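Pentalenene synthase (Streptomyces chartreusis NRRL 3882, PDB 6Q4S) probably catalyses the magnesium-dependent cyclisation of (2E,6E)-farnesyl diphosphate to the bicyclic sesquiterpene alcohol 7-epi-alpha-eudesmol, releasing diphosphate. Local coordinates at residues V5-P10 against M262-L267; R56-A61 against N71-A76; M66-N71 against W127-H132; N223-F228 against D257-M262. All coordinates share one frame; numbering follows the deposited sequence.

Contact 1. Residues V5-P10 against M262-L267; sequences VRFDLP and MTIACL
Phe7 holds its ring carbon CG anti to the carbonyl carbon (chi1 -66°), which carries the ring across to helix 252-284, where Thr263 receives it with CG2 set opposite its own backbone N and OG1 on the other branch (chi1 -56°). That division of labour makes threonine apt: the methyl faces the phenylalanine, while the hydroxyl bonds to the backbone oxygen of Ala259 one turn earlier, so its polar end is satisfied in a buried place. Phe7 CE2 lies 3.5 Å from Thr263 CG2, and the two side chains cross at about a right angle. The ring also presents an edge to Ile264, whose CG1 sits near the ring plane at 4.3 Å from Phe7 CD2. Further along the extended N-terminal segment, Leu9 and Leu267 meet methyl to methyl, CD2 of Leu9 to CD2 of Leu267 at 3.5 Å, again nearly at right angles. No hydrogen bond joins the two segments; branched and aromatic carbon surfaces make the contact, an irregular chain lying along a helix of the all-alpha terpene synthase fold. The loop's backbone is also held by helix 288-313, where Phe7 N bonds to Tyr309 OH. Leu9 rests on Asn306 and Tyr309 of that helix, so the N-terminal segment lies against helices 252-284 and 288-313, while Val5 touches Ile225 of helix 206-228.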
loop_
_atom_site.group_PDB
_atom_site.type_symbol
_atom_site.label_atom_id
_atom_site.label_comp_id
_atom_site.label_asym_id
_atom_site.label_seq_id
_atom_site.Cartn_x
_atom_site.Cartn_y
_atom_site.Cartn_z
ATOM N N VAL A 5 -15.675 5.571 33.636
ATOM C CA VAL A 5 -14.272 5.968 33.457
ATOM C C VAL A 5 -14.203 7.311 32.661
ATOM O O VAL A 5 -14.813 7.485 31.580
ATOM C CB VAL A 5 -13.417 4.825 32.809
ATOM C CG1 VAL A 5 -11.990 5.241 32.628
ATOM C CG2 VAL A 5 -13.388 3.574 33.691
ATOM N N ARG A 6 -13.524 8.271 33.282
ATOM C CA ARG A 6 -13.191 9.570 32.713
ATOM C C ARG A 6 -11.681 9.577 32.629
ATOM O O ARG A 6 -10.996 8.878 33.375
ATOM C CB ARG A 6 -13.729 10.737 33.610
ATOM C CG ARG A 6 -15.064 11.360 33.168
ATOM C CD ARG A 6 -15.973 10.410 32.362
ATOM N NE ARG A 6 -17.374 10.837 32.217
ATOM C CZ ARG A 6 -18.346 10.104 31.640
ATOM N NH1 ARG A 6 -18.099 8.910 31.103
ATOM N NH2 ARG A 6 -19.589 10.576 31.584
ATOM N N PHE A 7 -11.142 10.345 31.701
ATOM C CA PHE A 7 -9.678 10.480 31.633
ATOM C C PHE A 7 -9.462 11.968 31.686
ATOM O O PHE A 7 -10.271 12.741 31.123
ATOM C CB PHE A 7 -9.092 9.915 30.309
ATOM C CG PHE A 7 -9.241 8.424 30.143
ATOM C CD1 PHE A 7 -10.411 7.881 29.668
ATOM C CD2 PHE A 7 -8.207 7.566 30.477
ATOM C CE1 PHE A 7 -10.564 6.515 29.503
ATOM C CE2 PHE A 7 -8.358 6.186 30.309
ATOM C CZ PHE A 7 -9.532 5.680 29.822
ATOM N N ASP A 8 -8.400 12.393 32.347
ATOM C CA ASP A 8 -8.019 13.779 32.221
ATOM C C ASP A 8 -6.744 13.850 31.394
ATOM O O ASP A 8 -5.649 13.530 31.865
ATOM C CB ASP A 8 -7.922 14.508 33.566
ATOM C CG ASP A 8 -7.957 16.017 33.379
ATOM O OD1 ASP A 8 -9.018 16.566 32.927
ATOM O OD2 ASP A 8 -6.903 16.631 33.627
ATOM N N LEU A 9 -6.928 14.260 30.138
ATOM C CA LEU A 9 -5.862 14.275 29.150
ATOM C C LEU A 9 -5.138 15.605 29.226
ATOM O O LEU A 9 -5.784 16.595 29.458
ATOM C CB LEU A 9 -6.508 14.083 27.762
ATOM C CG LEU A 9 -7.319 12.774 27.605
ATOM C CD1 LEU A 9 -7.940 12.602 26.207
ATOM C CD2 LEU A 9 -6.384 11.605 27.917
ATOM N N PRO A 10 -3.806 15.641 29.037
ATOM C CA PRO A 10 -3.075 16.913 29.002
ATOM C C PRO A 10 -3.005 17.556 27.602
ATOM O O PRO A 10 -1.920 17.873 27.136
ATOM C CB PRO A 10 -1.663 16.484 29.434
ATOM C CG PRO A 10 -1.515 15.148 28.794
ATOM C CD PRO A 10 -2.873 14.497 28.975
ATOM N N MET A 262 -4.041 0.143 31.906
ATOM C CA MET A 262 -3.348 -0.119 30.617
ATOM C C MET A 262 -3.320 1.128 29.668
ATOM O O MET A 262 -2.306 1.436 29.008
ATOM C CB MET A 262 -4.094 -1.238 29.903
ATOM C CG MET A 262 -3.902 -2.616 30.542
ATOM S SD MET A 262 -4.553 -3.949 29.508
ATOM C CE MET A 262 -3.355 -4.020 28.165
ATOM N N THR A 263 -4.459 1.806 29.652
ATOM C CA THR A 263 -4.706 2.973 28.838
ATOM C C THR A 263 -3.867 4.133 29.276
ATOM O O THR A 263 -3.167 4.711 28.449
ATOM C CB THR A 263 -6.168 3.349 28.844
ATOM O OG1 THR A 263 -6.943 2.249 28.415
ATOM C CG2 THR A 263 -6.441 4.508 27.906
ATOM N N ILE A 264 -3.869 4.429 30.576
ATOM C CA ILE A 264 -2.977 5.449 31.151
ATOM C C ILE A 264 -1.488 5.129 30.966
ATOM O O ILE A 264 -0.696 6.015 30.675
ATOM C CB ILE A 264 -3.337 5.699 32.649
ATOM C CG1 ILE A 264 -4.664 6.452 32.716
ATOM C CG2 ILE A 264 -2.236 6.447 33.408
ATOM C CD1 ILE A 264 -5.441 6.157 33.966
ATOM N N ALA A 265 -1.094 3.864 31.094
ATOM C CA ALA A 265 0.271 3.451 30.776
ATOM C C ALA A 265 0.686 3.680 29.263
ATOM O O ALA A 265 1.835 4.026 29.004
ATOM C CB ALA A 265 0.461 1.962 31.152
ATOM N N CYS A 266 -0.203 3.404 28.300
ATOM C CA CYS A 266 0.033 3.729 26.845
ATOM C C CYS A 266 0.180 5.220 26.674
ATOM O O CYS A 266 1.133 5.659 26.054
ATOM C CB CYS A 266 -1.140 3.301 25.959
ATOM S SG CYS A 266 -1.235 1.509 25.790
ATOM N N LEU A 267 -0.796 5.956 27.225
ATOM C CA LEU A 267 -0.769 7.434 27.248
ATOM C C LEU A 267 0.524 7.999 27.822
ATOM O O LEU A 267 1.202 8.812 27.165
ATOM C CB LEU A 267 -1.977 7.976 27.975
ATOM C CG LEU A 267 -2.254 9.472 27.903
ATOM C CD1 LEU A 267 -2.452 10.051 26.497
ATOM C CD2 LEU A 267 -3.490 9.752 28.741
#

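Contact 2. Residues R56-A61 against N71-A76; sequences RTYPHA and NWFSLA
Tyr58, just past the end of helix 50-57, meets Trp72 and Phe73 of helix 63-79, and Thr57 joins it against the phenylalanine. This side is tight and fully buried. Tyr58 OH lies at the edge of the Trp72 indole, near its plane and 3.5 Å from CZ3, the two side chains crossing at about a right angle. On the neighbouring ring, Phe73 CE2 is approached at its edge by Thr57 OG1 at 3.6 Å and by Tyr58 CE2 at 3.8 Å. Thr57 OG1 stands between the backbone N and the carbonyl carbon (chi1 57°) and hydrogen-bonds back to Ala53 O within its own helix. The other side is looser: the chain leaves through a type I turn from Tyr58 to Ala61, and Pro59 and His60, partly exposed, stay well away from residues 71-76. Within the helix, Ser74 OG donates to Asn71 O at 2.6 Å. Tyr58 suits its place by being aromatic along its length and polar at its end, where the hydroxyl bonds to Ser186 O. A phenylalanine in its place would probably leave Ser186 O without this donor and the Trp72 edge without an oxygen beside it. Both hydroxyl oxygens meet ring edges, where aromatic hydrogens carry slight positive charge, so these contacts are probably mildly attractive as well as close-packed.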
loop_
_atom_site.group_PDB
_atom_site.type_symbol
_atom_site.label_atom_id
_atom_site.label_comp_id
_atom_site.label_asym_id
_atom_site.label_seq_id
_atom_site.Cartn_x
_atom_site.Cartn_y
_atom_site.Cartn_z
ATOM N N ARG A 56 -13.659 17.732 15.430
ATOM C CA ARG A 56 -12.651 17.672 16.572
ATOM C C ARG A 56 -11.344 17.037 16.217
ATOM O O ARG A 56 -10.305 17.362 16.769
ATOM C CB ARG A 56 -13.294 16.895 17.706
ATOM C CG ARG A 56 -14.533 17.511 18.319
ATOM C CD ARG A 56 -15.014 16.621 19.476
ATOM N NE ARG A 56 -16.177 17.186 20.146
ATOM C CZ ARG A 56 -16.073 18.179 21.039
ATOM N NH1 ARG A 56 -14.890 18.684 21.374
ATOM N NH2 ARG A 56 -17.154 18.648 21.613
ATOM N N THR A 57 -11.369 16.096 15.253
ATOM C CA THR A 57 -10.134 15.460 14.813
ATOM C C THR A 57 -9.353 16.114 13.659
ATOM O O THR A 57 -8.109 15.926 13.548
ATOM C CB THR A 57 -10.351 13.963 14.472
ATOM O OG1 THR A 57 -11.350 13.793 13.471
ATOM C CG2 THR A 57 -10.825 13.256 15.710
ATOM N N TYR A 58 -10.046 16.881 12.832
ATOM C CA TYR A 58 -9.399 17.620 11.731
ATOM C C TYR A 58 -9.731 19.129 11.879
ATOM O O TYR A 58 -10.400 19.703 11.040
ATOM C CB TYR A 58 -9.891 17.093 10.380
ATOM C CG TYR A 58 -9.513 15.624 10.191
ATOM C CD1 TYR A 58 -8.181 15.249 10.190
ATOM C CD2 TYR A 58 -10.477 14.653 10.081
ATOM C CE1 TYR A 58 -7.813 13.920 10.103
ATOM C CE2 TYR A 58 -10.108 13.315 9.989
ATOM C CZ TYR A 58 -8.797 12.963 10.026
ATOM O OH TYR A 58 -8.368 11.647 9.894
ATOM N N PRO A 59 -9.314 19.740 12.983
ATOM C CA PRO A 59 -9.887 21.089 13.263
ATOM C C PRO A 59 -9.418 22.219 12.352
ATOM O O PRO A 59 -10.066 23.274 12.349
ATOM C CB PRO A 59 -9.438 21.351 14.702
ATOM C CG PRO A 59 -8.152 20.601 14.783
ATOM C CD PRO A 59 -8.444 19.301 14.071
ATOM N N HIS A 60 -8.335 22.007 11.602
ATOM C CA HIS A 60 -7.767 23.018 10.704
ATOM C C HIS A 60 -8.246 22.939 9.271
ATOM O O HIS A 60 -7.711 23.645 8.469
ATOM C CB HIS A 60 -6.259 22.983 10.726
ATOM C CG HIS A 60 -5.674 23.248 12.064
ATOM N ND1 HIS A 60 -5.740 24.480 12.676
ATOM C CD2 HIS A 60 -4.977 22.441 12.903
ATOM C CE1 HIS A 60 -5.135 24.409 13.850
ATOM N NE2 HIS A 60 -4.639 23.191 13.997
ATOM N N ALA A 61 -9.243 22.107 8.963
ATOM C CA ALA A 61 -9.617 21.877 7.596
ATOM C C ALA A 61 -10.293 23.125 7.078
ATOM O O ALA A 61 -11.080 23.757 7.820
ATOM C CB ALA A 61 -10.572 20.711 7.509
ATOM N N ASN A 71 -17.456 13.141 4.732
ATOM C CA ASN A 71 -17.928 12.149 3.823
ATOM C C ASN A 71 -17.084 10.804 4.037
ATOM O O ASN A 71 -17.638 9.700 4.147
ATOM C CB ASN A 71 -17.846 12.666 2.367
ATOM C CG ASN A 71 -18.797 13.828 2.085
ATOM O OD1 ASN A 71 -19.783 14.060 2.800
ATOM N ND2 ASN A 71 -18.572 14.462 0.943
ATOM N N TRP A 72 -15.795 10.947 4.002
ATOM C CA TRP A 72 -14.877 9.841 4.294
ATOM C C TRP A 72 -15.152 9.119 5.611
ATOM O O TRP A 72 -15.373 7.917 5.624
ATOM C CB TRP A 72 -13.511 10.376 4.345
ATOM C CG TRP A 72 -12.468 9.384 4.560
ATOM C CD1 TRP A 72 -12.357 8.152 4.004
ATOM C CD2 TRP A 72 -11.368 9.553 5.390
ATOM N NE1 TRP A 72 -11.216 7.529 4.437
ATOM C CE2 TRP A 72 -10.594 8.362 5.317
ATOM C CE3 TRP A 72 -10.955 10.579 6.234
ATOM C CZ2 TRP A 72 -9.384 8.233 5.981
ATOM C CZ3 TRP A 72 -9.806 10.439 6.911
ATOM C CH2 TRP A 72 -9.016 9.274 6.792
ATOM N N PHE A 73 -15.208 9.887 6.694
ATOM C CA PHE A 73 -15.637 9.384 7.970
ATOM C C PHE A 73 -16.861 8.478 7.861
ATOM O O PHE A 73 -16.901 7.451 8.493
ATOM C CB PHE A 73 -16.009 10.522 8.916
ATOM C CG PHE A 73 -15.150 10.651 10.109
ATOM C CD1 PHE A 73 -15.513 10.054 11.285
ATOM C CD2 PHE A 73 -14.033 11.471 10.103
ATOM C CE1 PHE A 73 -14.747 10.204 12.419
ATOM C CE2 PHE A 73 -13.280 11.678 11.260
ATOM C CZ PHE A 73 -13.620 11.027 12.396
ATOM N N SER A 74 -17.882 8.889 7.119
ATOM C CA SER A 74 -19.055 8.115 7.041
ATOM C C SER A 74 -18.838 6.725 6.393
ATOM O O SER A 74 -19.612 5.812 6.711
ATOM C CB SER A 74 -20.209 8.852 6.309
ATOM O OG SER A 74 -19.989 8.973 4.920
ATOM N N LEU A 75 -17.854 6.611 5.478
ATOM C CA LEU A 75 -17.649 5.395 4.660
ATOM C C LEU A 75 -17.319 4.236 5.542
ATOM O O LEU A 75 -17.961 3.207 5.460
ATOM C CB LEU A 75 -16.536 5.547 3.587
ATOM C CG LEU A 75 -16.971 6.538 2.546
ATOM C CD1 LEU A 75 -15.937 6.782 1.480
ATOM C CD2 LEU A 75 -18.292 6.137 1.951
ATOM N N ALA A 76 -16.347 4.432 6.397
ATOM C CA ALA A 76 -15.940 3.410 7.304
ATOM C C ALA A 76 -17.065 2.967 8.239
ATOM O O ALA A 76 -17.236 1.792 8.466
ATOM C CB ALA A 76 -14.775 3.908 8.110
#

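Contact 3. Residues M66-N71 against W127-H132; sequences MVVLMN and WKYLSH
Two helices of the all-alpha terpene synthase fold cross here, Val68 and Leu69 of helix 63-79 packing on Tyr129 and Leu130 of helix 118-131. The short axes pass 10.1 Å apart at 129° between their N-to-C directions, a steep crossing nearer to perpendicular than to antiparallel. Val68 contributes the largest share of the buried surface: with CG1 anti to its backbone N (chi1 169°), both methyls straddle Tyr129 CB, CG1 at 3.8 Å and CG2 at 4.0 Å. A short, beta-branched valine fits so near the opposing backbone, while the exposed tyrosine can carry its ring out towards solvent. On the buried side Leu130 CD1 meets Leu69 CD2 at 3.9 Å, the two leucines crossing at about a right angle, and the same CD1 approaches Val68 CG1. The contact is wholly apolar. Beside it, Trp127 O takes two donors, Ser131 N and Ser131 OG, the hydroxyl at 2.8 Å. Behind, Leu130 rests on Phe142 of helix 136-161; on the far side of helix 63-79, Met70 touches Pro51 and Ala54 of helix 50-57, and Met66 reaches Ala22 of helix 19-32.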
loop_
_atom_site.group_PDB
_atom_site.type_symbol
_atom_site.label_atom_id
_atom_site.label_comp_id
_atom_site.label_asym_id
_atom_site.label_seq_id
_atom_site.Cartn_x
_atom_site.Cartn_y
_atom_site.Cartn_z
ATOM N N MET A 66 -13.494 20.025 4.989
ATOM C CA MET A 66 -14.233 19.463 6.116
ATOM C C MET A 66 -15.371 18.613 5.605
ATOM O O MET A 66 -15.637 17.506 6.129
ATOM C CB MET A 66 -14.740 20.547 7.080
ATOM C CG MET A 66 -15.460 20.006 8.301
ATOM S SD MET A 66 -14.575 18.762 9.313
ATOM C CE MET A 66 -13.244 19.754 9.795
ATOM N N VAL A 67 -16.015 19.059 4.526
ATOM C CA VAL A 67 -17.047 18.238 3.904
ATOM C C VAL A 67 -16.503 16.827 3.402
ATOM O O VAL A 67 -17.111 15.830 3.680
ATOM C CB VAL A 67 -17.744 18.928 2.705
ATOM C CG1 VAL A 67 -18.847 17.993 2.185
ATOM C CG2 VAL A 67 -18.406 20.248 3.162
ATOM N N VAL A 68 -15.384 16.847 2.701
ATOM C CA VAL A 68 -14.732 15.644 2.169
ATOM C C VAL A 68 -14.373 14.733 3.358
ATOM O O VAL A 68 -14.631 13.534 3.316
ATOM C CB VAL A 68 -13.477 16.057 1.392
ATOM C CG1 VAL A 68 -12.584 14.841 1.034
ATOM C CG2 VAL A 68 -13.877 16.778 0.125
ATOM N N LEU A 69 -13.843 15.320 4.432
ATOM C CA LEU A 69 -13.504 14.542 5.638
ATOM C C LEU A 69 -14.695 13.878 6.313
ATOM O O LEU A 69 -14.619 12.699 6.672
ATOM C CB LEU A 69 -12.615 15.316 6.587
ATOM C CG LEU A 69 -11.225 15.641 6.065
ATOM C CD1 LEU A 69 -10.690 16.877 6.760
ATOM C CD2 LEU A 69 -10.196 14.487 6.106
ATOM N N MET A 70 -15.817 14.575 6.444
ATOM C CA MET A 70 -17.007 13.982 6.963
ATOM C C MET A 70 -17.516 12.889 6.043
ATOM O O MET A 70 -17.998 11.842 6.500
ATOM C CB MET A 70 -18.123 14.985 7.171
ATOM C CG MET A 70 -17.735 16.091 8.173
ATOM S SD MET A 70 -19.115 17.252 8.335
ATOM C CE MET A 70 -18.444 18.139 9.754
ATOM N N ASN A 71 -17.456 13.141 4.732
ATOM C CA ASN A 71 -17.928 12.149 3.823
ATOM C C ASN A 71 -17.084 10.804 4.037
ATOM O O ASN A 71 -17.638 9.700 4.147
ATOM C CB ASN A 71 -17.846 12.666 2.367
ATOM C CG ASN A 71 -18.797 13.828 2.085
ATOM O OD1 ASN A 71 -19.783 14.060 2.800
ATOM N ND2 ASN A 71 -18.572 14.462 0.943
ATOM N N TRP A 127 -11.524 9.601 -2.564
ATOM C CA TRP A 127 -10.070 9.442 -2.683
ATOM C C TRP A 127 -9.466 10.448 -3.661
ATOM O O TRP A 127 -8.448 11.000 -3.399
ATOM C CB TRP A 127 -9.672 8.008 -3.101
ATOM C CG TRP A 127 -8.225 7.903 -3.457
ATOM C CD1 TRP A 127 -7.706 7.718 -4.695
ATOM C CD2 TRP A 127 -7.115 8.075 -2.584
ATOM N NE1 TRP A 127 -6.338 7.737 -4.659
ATOM C CE2 TRP A 127 -5.944 7.948 -3.364
ATOM C CE3 TRP A 127 -6.987 8.339 -1.226
ATOM C CZ2 TRP A 127 -4.678 8.042 -2.828
ATOM C CZ3 TRP A 127 -5.723 8.462 -0.711
ATOM C CH2 TRP A 127 -4.586 8.264 -1.501
ATOM N N LYS A 128 -10.159 10.749 -4.734
ATOM C CA LYS A 128 -9.738 11.774 -5.653
ATOM C C LYS A 128 -9.538 13.121 -4.955
ATOM O O LYS A 128 -8.515 13.787 -5.165
ATOM C CB LYS A 128 -10.770 11.868 -6.764
ATOM C CG LYS A 128 -10.472 12.965 -7.804
ATOM C CD LYS A 128 -11.471 12.876 -8.950
ATOM C CE LYS A 128 -12.911 13.058 -8.438
ATOM N NZ LYS A 128 -13.873 13.093 -9.583
ATOM N N TYR A 129 -10.452 13.499 -4.056
ATOM C CA TYR A 129 -10.226 14.743 -3.264
ATOM C C TYR A 129 -9.201 14.636 -2.166
ATOM O O TYR A 129 -8.424 15.559 -1.925
ATOM C CB TYR A 129 -11.529 15.199 -2.649
ATOM C CG TYR A 129 -12.541 15.641 -3.697
ATOM C CD1 TYR A 129 -12.245 16.673 -4.577
ATOM C CD2 TYR A 129 -13.783 15.010 -3.817
ATOM C CE1 TYR A 129 -13.163 17.088 -5.535
ATOM C CE2 TYR A 129 -14.708 15.431 -4.761
ATOM C CZ TYR A 129 -14.381 16.457 -5.621
ATOM O OH TYR A 129 -15.273 16.866 -6.563
ATOM N N LEU A 130 -9.252 13.523 -1.424
ATOM C CA LEU A 130 -8.328 13.341 -0.311
ATOM C C LEU A 130 -6.901 13.282 -0.808
ATOM O O LEU A 130 -5.980 13.799 -0.150
ATOM C CB LEU A 130 -8.745 12.063 0.408
ATOM C CG LEU A 130 -8.522 11.860 1.867
ATOM C CD1 LEU A 130 -9.283 12.893 2.675
ATOM C CD2 LEU A 130 -9.012 10.457 2.215
ATOM N N SER A 131 -6.655 12.648 -1.966
ATOM C CA SER A 131 -5.255 12.584 -2.510
ATOM C C SER A 131 -4.780 13.863 -3.234
ATOM O O SER A 131 -3.582 14.028 -3.540
ATOM C CB SER A 131 -5.119 11.413 -3.487
ATOM O OG SER A 131 -5.956 11.528 -4.616
ATOM N N HIS A 132 -5.708 14.738 -3.493
ATOM C CA HIS A 132 -5.428 15.949 -4.288
ATOM C C HIS A 132 -4.338 16.812 -3.620
ATOM O O HIS A 132 -4.408 17.110 -2.444
ATOM C CB HIS A 132 -6.709 16.768 -4.546
ATOM C CG HIS A 132 -6.452 17.973 -5.388
ATOM N ND1 HIS A 132 -6.208 17.890 -6.749
ATOM C CD2 HIS A 132 -6.297 19.272 -5.050
ATOM C CE1 HIS A 132 -5.953 19.098 -7.211
ATOM N NE2 HIS A 132 -5.988 19.950 -6.201
#

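Contact 4. Residues N223-F228 against D257-M262; sequences NDIHSF and DEAYRM
Ile225 and Ala259 bring helices 206-228 and 252-284 to 7.2 Å between their CA atoms, a spacing that the small alanine side chain permits. Ile225 lies beside it: CG1 is anti to the carbonyl carbon (chi1 -65°) and the chain runs on extended, so that CG1 lies 4.0 Å from Ala259 CB and CD1 reaches past the methyl to the backbone, 4.1 Å from Tyr260 N. An isoleucine thus packs on methyl and main chain alike, and no hydrogen bond crosses between the helices. Leu240, Ile241 and Leu244 of helix 240-248 also pack on Ala259, adding a third helix to its apolar surroundings. The side of helix 206-228 turned from this packing carries the NSE motif of class I terpene synthases, in which Asn223 and Ser227, with Glu231, probably bind one of the magnesium ions. Asn223 O is gripped twice, by Ser227 N and by Ser227 OG at 2.8 Å, the two donors coming from opposite faces of its plane, which ties the two motif residues to one helical turn. Asp224 is buried and well partnered, forming a salt bridge with Arg177, a likely substrate-binding residue, and accepting bonds from Tyr173 and from Leu240 N. On helix 252-284, Arg261 grips Glu258 side-on, NE to OE1 and NH2 to OE2 at 2.9 Å, meeting the carboxylate from about 30° out of its plane.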
loop_
_atom_site.group_PDB
_atom_site.type_symbol
_atom_site.label_atom_id
_atom_site.label_comp_id
_atom_site.label_asym_id
_atom_site.label_seq_id
_atom_site.Cartn_x
_atom_site.Cartn_y
_atom_site.Cartn_z
ATOM N N ASN A 223 -11.934 3.534 23.406
ATOM C CA ASN A 223 -13.124 3.126 22.770
ATOM C C ASN A 223 -13.701 1.810 23.300
ATOM O O ASN A 223 -14.920 1.718 23.385
ATOM C CB ASN A 223 -12.987 3.036 21.259
ATOM C CG ASN A 223 -12.772 4.409 20.588
ATOM O OD1 ASN A 223 -12.789 5.446 21.236
ATOM N ND2 ASN A 223 -12.540 4.387 19.298
ATOM N N ASP A 224 -12.877 0.810 23.653
ATOM C CA ASP A 224 -13.436 -0.396 24.295
ATOM C C ASP A 224 -14.075 -0.086 25.680
ATOM O O ASP A 224 -15.116 -0.574 25.958
ATOM C CB ASP A 224 -12.357 -1.436 24.502
ATOM C CG ASP A 224 -11.876 -2.095 23.179
ATOM O OD1 ASP A 224 -12.320 -1.700 22.044
ATOM O OD2 ASP A 224 -11.095 -3.078 23.315
ATOM N N ILE A 225 -13.407 0.716 26.493
ATOM C CA ILE A 225 -13.942 1.125 27.802
ATOM C C ILE A 225 -15.286 1.808 27.620
ATOM O O ILE A 225 -16.219 1.532 28.361
ATOM C CB ILE A 225 -12.977 2.007 28.568
ATOM C CG1 ILE A 225 -11.726 1.191 28.919
ATOM C CG2 ILE A 225 -13.636 2.575 29.835
ATOM C CD1 ILE A 225 -10.563 2.043 29.323
ATOM N N HIS A 226 -15.389 2.672 26.611
ATOM C CA HIS A 226 -16.578 3.420 26.373
ATOM C C HIS A 226 -17.690 2.519 25.836
ATOM O O HIS A 226 -18.801 2.651 26.313
ATOM C CB HIS A 226 -16.309 4.604 25.434
ATOM C CG HIS A 226 -17.404 5.612 25.445
ATOM N ND1 HIS A 226 -18.345 5.708 24.436
ATOM C CD2 HIS A 226 -17.758 6.527 26.384
ATOM C CE1 HIS A 226 -19.218 6.652 24.747
ATOM N NE2 HIS A 226 -18.888 7.161 25.926
ATOM N N SER A 227 -17.429 1.622 24.875
ATOM C CA SER A 227 -18.478 0.695 24.350
ATOM C C SER A 227 -18.974 -0.276 25.429
ATOM O O SER A 227 -20.128 -0.686 25.395
ATOM C CB SER A 227 -17.981 -0.221 23.217
ATOM O OG SER A 227 -17.149 0.468 22.341
ATOM N N PHE A 228 -18.075 -0.683 26.323
ATOM C CA PHE A 228 -18.367 -1.698 27.338
ATOM C C PHE A 228 -19.396 -1.148 28.306
ATOM O O PHE A 228 -20.464 -1.731 28.435
ATOM C CB PHE A 228 -17.131 -2.068 28.126
ATOM C CG PHE A 228 -17.417 -2.999 29.255
ATOM C CD1 PHE A 228 -17.629 -4.351 29.006
ATOM C CD2 PHE A 228 -17.549 -2.512 30.570
ATOM C CE1 PHE A 228 -17.932 -5.205 30.049
ATOM C CE2 PHE A 228 -17.857 -3.361 31.618
ATOM C CZ PHE A 228 -18.040 -4.716 31.357
ATOM N N ASP A 257 -10.872 -1.456 36.077
ATOM C CA ASP A 257 -9.738 -0.765 36.660
ATOM C C ASP A 257 -8.473 -1.067 35.896
ATOM O O ASP A 257 -7.626 -0.187 35.689
ATOM C CB ASP A 257 -9.456 -1.175 38.146
ATOM C CG ASP A 257 -10.651 -0.916 39.133
ATOM O OD1 ASP A 257 -11.535 -0.085 38.829
ATOM O OD2 ASP A 257 -10.686 -1.587 40.216
ATOM N N GLU A 258 -8.278 -2.338 35.556
ATOM C CA GLU A 258 -7.095 -2.694 34.828
ATOM C C GLU A 258 -7.065 -2.106 33.353
ATOM O O GLU A 258 -6.028 -1.680 32.930
ATOM C CB GLU A 258 -6.889 -4.224 34.808
ATOM C CG GLU A 258 -5.527 -4.749 34.283
ATOM C CD GLU A 258 -4.286 -4.128 34.906
ATOM O OE1 GLU A 258 -4.334 -3.447 35.979
ATOM O OE2 GLU A 258 -3.208 -4.343 34.306
ATOM N N ALA A 259 -8.152 -2.203 32.618
ATOM C CA ALA A 259 -8.282 -1.516 31.313
ATOM C C ALA A 259 -7.884 -0.030 31.404
ATOM O O ALA A 259 -7.104 0.482 30.592
ATOM C CB ALA A 259 -9.707 -1.668 30.802
ATOM N N TYR A 260 -8.344 0.628 32.465
ATOM C CA TYR A 260 -7.996 2.016 32.756
ATOM C C TYR A 260 -6.538 2.152 32.996
ATOM O O TYR A 260 -5.897 3.013 32.374
ATOM C CB TYR A 260 -8.844 2.496 33.937
ATOM C CG TYR A 260 -8.638 3.857 34.507
ATOM C CD1 TYR A 260 -9.024 4.994 33.799
ATOM C CD2 TYR A 260 -8.197 4.017 35.842
ATOM C CE1 TYR A 260 -8.908 6.269 34.366
ATOM C CE2 TYR A 260 -8.093 5.278 36.423
ATOM C CZ TYR A 260 -8.445 6.400 35.681
ATOM O OH TYR A 260 -8.335 7.648 36.234
ATOM N N ARG A 261 -5.953 1.294 33.824
ATOM C CA ARG A 261 -4.491 1.365 34.027
ATOM C C ARG A 261 -3.641 1.095 32.721
ATOM O O ARG A 261 -2.598 1.679 32.521
ATOM C CB ARG A 261 -4.046 0.433 35.184
ATOM C CG ARG A 261 -2.656 0.734 35.758
ATOM C CD ARG A 261 -1.952 -0.468 36.422
ATOM N NE ARG A 261 -1.810 -1.573 35.467
ATOM C CZ ARG A 261 -0.954 -1.612 34.439
ATOM N NH1 ARG A 261 -0.054 -0.653 34.217
ATOM N NH2 ARG A 261 -0.996 -2.647 33.628
ATOM N N MET A 262 -4.041 0.143 31.906
ATOM C CA MET A 262 -3.348 -0.119 30.617
ATOM C C MET A 262 -3.320 1.128 29.668
ATOM O O MET A 262 -2.306 1.436 29.008
ATOM C CB MET A 262 -4.094 -1.238 29.903
ATOM C CG MET A 262 -3.902 -2.616 30.542
ATOM S SD MET A 262 -4.553 -3.949 29.508
ATOM C CE MET A 262 -3.355 -4.020 28.165
#

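How the contacts relate
The four contacts form two pairs. Contacts 1 and 4 both use helix 252-284, share Met262 and touch, Val5 packing against Tyr260 and Ile225, and Thr263 against Ile225. Contacts 2 and 3 share Asn71 on helix 63-79, and Tyr58 meets Leu69 where they join. Contact 2 lies deepest, about 9 Å from the chain centre, and the hydroxyls of Thr57 and Tyr58, which help carry it, bond to backbone oxygens outside its two segments. Contact 3, across the centre from contacts 1 and 4, is aliphatic and runs out to an exposed tyrosine. Contacts 1 and 4 are also apolar and largely buried, though partly exposed residues join in, but only contact 4 includes likely metal-binding residues.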